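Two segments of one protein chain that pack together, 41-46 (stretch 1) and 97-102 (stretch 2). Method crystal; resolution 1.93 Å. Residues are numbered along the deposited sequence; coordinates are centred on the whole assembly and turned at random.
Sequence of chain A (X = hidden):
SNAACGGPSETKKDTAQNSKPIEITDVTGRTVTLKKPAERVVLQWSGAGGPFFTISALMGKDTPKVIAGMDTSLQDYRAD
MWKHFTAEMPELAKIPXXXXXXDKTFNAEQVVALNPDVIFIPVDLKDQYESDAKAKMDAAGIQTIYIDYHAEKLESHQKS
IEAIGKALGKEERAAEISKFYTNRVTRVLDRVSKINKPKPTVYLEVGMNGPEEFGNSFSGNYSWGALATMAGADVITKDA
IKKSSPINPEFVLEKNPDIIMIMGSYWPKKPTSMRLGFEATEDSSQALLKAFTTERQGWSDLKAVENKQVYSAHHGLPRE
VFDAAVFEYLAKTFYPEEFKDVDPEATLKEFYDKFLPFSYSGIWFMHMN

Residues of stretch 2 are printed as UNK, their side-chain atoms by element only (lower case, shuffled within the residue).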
# COMPACT_ATOMS: atom_id res chain seq x y z
N VAL A 41 11.12 16.71 -8.65
CA VAL A 41 11.20 15.30 -8.29
C VAL A 41 10.84 14.41 -9.49
O VAL A 41 9.94 14.76 -10.27
CB VAL A 41 10.25 15.01 -7.11
CG1 VAL A 41 10.27 13.53 -6.72
CG2 VAL A 41 10.59 15.89 -5.90
N VAL A 42 11.54 13.29 -9.67
CA VAL A 42 11.11 12.23 -10.59
C VAL A 42 10.47 11.10 -9.78
O VAL A 42 11.13 10.51 -8.91
CB VAL A 42 12.27 11.66 -11.44
CG1 VAL A 42 11.82 10.45 -12.24
CG2 VAL A 42 12.84 12.73 -12.37
N LEU A 43 9.20 10.82 -10.04
CA LEU A 43 8.47 9.79 -9.30
C LEU A 43 8.75 8.38 -9.81
O LEU A 43 8.92 8.17 -11.02
CB LEU A 43 6.97 10.03 -9.41
CG LEU A 43 6.47 11.39 -8.92
CD1 LEU A 43 4.98 11.55 -9.24
CD2 LEU A 43 6.73 11.51 -7.42
N GLN A 44 8.78 7.42 -8.89
CA GLN A 44 8.76 6.00 -9.23
C GLN A 44 7.77 5.30 -8.30
O GLN A 44 7.56 5.75 -7.16
CB GLN A 44 10.14 5.38 -9.05
CG GLN A 44 11.17 5.83 -10.04
CD GLN A 44 10.92 5.29 -11.44
OE1 GLN A 44 10.51 6.03 -12.34
NE2 GLN A 44 11.18 4.01 -11.64
N TRP A 45 7.18 4.22 -8.80
CA TRP A 45 6.22 3.38 -8.05
C TRP A 45 5.08 4.17 -7.38
O TRP A 45 4.74 3.90 -6.23
CB TRP A 45 6.95 2.52 -7.01
CG TRP A 45 7.68 1.36 -7.60
CD1 TRP A 45 7.98 1.16 -8.93
CD2 TRP A 45 8.21 0.22 -6.90
NE1 TRP A 45 8.65 -0.04 -9.09
CE2 TRP A 45 8.81 -0.63 -7.86
CE3 TRP A 45 8.23 -0.16 -5.55
CZ2 TRP A 45 9.41 -1.85 -7.51
CZ3 TRP A 45 8.84 -1.37 -5.21
CH2 TRP A 45 9.42 -2.20 -6.19
N SER A 46 4.49 5.12 -8.10
CA SER A 46 3.39 5.90 -7.55
C SER A 46 2.20 5.02 -7.15
O SER A 46 1.75 4.18 -7.94
CB SER A 46 2.97 7.02 -8.51
OG SER A 46 4.03 7.96 -8.63
N UNK A 97 6.11 12.46 -18.79
CA UNK A 97 6.07 11.07 -18.33
C UNK A 97 7.47 10.45 -18.38
O UNK A 97 8.23 10.72 -19.32
c UNK A 97 3.65 10.74 -18.97
c UNK A 97 5.08 10.26 -19.20
c UNK A 97 5.19 8.77 -18.92
N UNK A 98 7.83 9.65 -17.37
CA UNK A 98 9.09 8.90 -17.39
C UNK A 98 8.85 7.40 -17.27
O UNK A 98 7.81 6.97 -16.76
c UNK A 98 9.42 9.11 -14.89
c UNK A 98 10.46 10.78 -16.42
c UNK A 98 10.06 9.33 -16.26
N UNK A 99 9.81 6.60 -17.74
CA UNK A 99 9.68 5.16 -17.61
C UNK A 99 9.81 4.70 -16.17
O UNK A 99 9.99 5.52 -15.26
N UNK A 100 9.73 3.39 -15.96
CA UNK A 100 9.90 2.81 -14.63
C UNK A 100 11.17 1.95 -14.59
O UNK A 100 11.42 1.17 -15.50
c UNK A 100 8.64 2.01 -14.24
c UNK A 100 8.87 1.22 -12.97
o UNK A 100 7.55 2.92 -14.02
N UNK A 101 11.97 2.12 -13.54
CA UNK A 101 13.19 1.33 -13.34
C UNK A 101 12.84 -0.15 -13.34
O UNK A 101 11.90 -0.57 -12.66
c UNK A 101 15.57 3.30 -12.85
c UNK A 101 14.99 0.66 -11.66
c UNK A 101 14.37 3.08 -11.94
c UNK A 101 13.85 1.64 -11.97
N UNK A 102 13.58 -0.96 -14.11
CA UNK A 102 13.34 -2.39 -14.12
C UNK A 102 12.47 -2.79 -15.29
O UNK A 102 12.40 -3.96 -15.66
O HOH W 1 6.90 3.47 -11.49
O HOH W 2 9.69 -1.79 -11.22

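Position 97 carries three side-chain carbons: one bonded to the backbone and two branching from it. No heteroatom is present. The side chain is out of reach of stretch 1 and makes no contact there. A fork of three carbons identifies valine, V97.

Position 98 has the same pattern, one carbon carrying two others. Its CA-to-CB bond points toward stretch 1. One of the two terminal carbons lies 3.8 Å from CG1 of V42, a plain apolar contact. The residue is valine, V98, and the touching atom is its CG2. Chi1 is in the m well. The same methyl, V98 CG2, is 4.0 Å from the backbone O of L43, so it packs against main chain as well as side chain.

Position 99 has backbone atoms only. The residue is therefore glycine, G99. A CB built here would point away from stretch 1 and would meet nothing of it within 5.5 Å, so this contact does not explain the absence of a side chain. G99 takes part through its backbone.

Position 100 shows one carbon bearing one oxygen and one carbon. The terminal carbon is 4.1 Å from NE1 of W45, at the edge of the indole and near the ring plane. The side-chain oxygen of position 100 lies close to water 1. A branched side chain with one hydroxyl and one methyl is threonine, T100. Its CG2 is the atom at the ring edge, and T100 OG1 hydrogen-bonds to the O of water 1 at 2.7 Å. The O of water 1 also accepts a hydrogen bond from the backbone N of W45 at 2.8 Å. The water thus bridges the two stretches.

Position 101 has four side-chain carbons. The first forks into a single carbon and an arm of two carbons. It touches the end of the Q44 side chain. This is isoleucine, I101, with chi1 and chi2 both in the m well. Its backbone O accepts a hydrogen bond from water 2, whose O is 2.9 Å from I101 O. The same water O accepts from W45 NE1, also at 2.9 Å, giving a second bridge.

Position 102 again has no side-chain atoms and makes no contact with stretch 1. It is glycine, G102. Its phi is positive, 97°. At these backbone angles a CB would be jammed against the carbonyl O of I101, which by itself calls for glycine.

The contact is small, burying 254 Å² over both sides. Q44 contributes the largest area of any residue, 73 Å². Its CA-to-CB bond points sideways, but the end of its side chain comes nearer and reaches the stretch 2 backbone. The modelled orientation of its amide is probably turned over, so the polar pairing there is left open. V42 and V98 supply an apolar contact at one end. Toward the other, W45 meets the T100 methyl at its ring edge, and two waters link W45 to T100 and I101.

Stretch 2, residues 97-102: VVGTIG
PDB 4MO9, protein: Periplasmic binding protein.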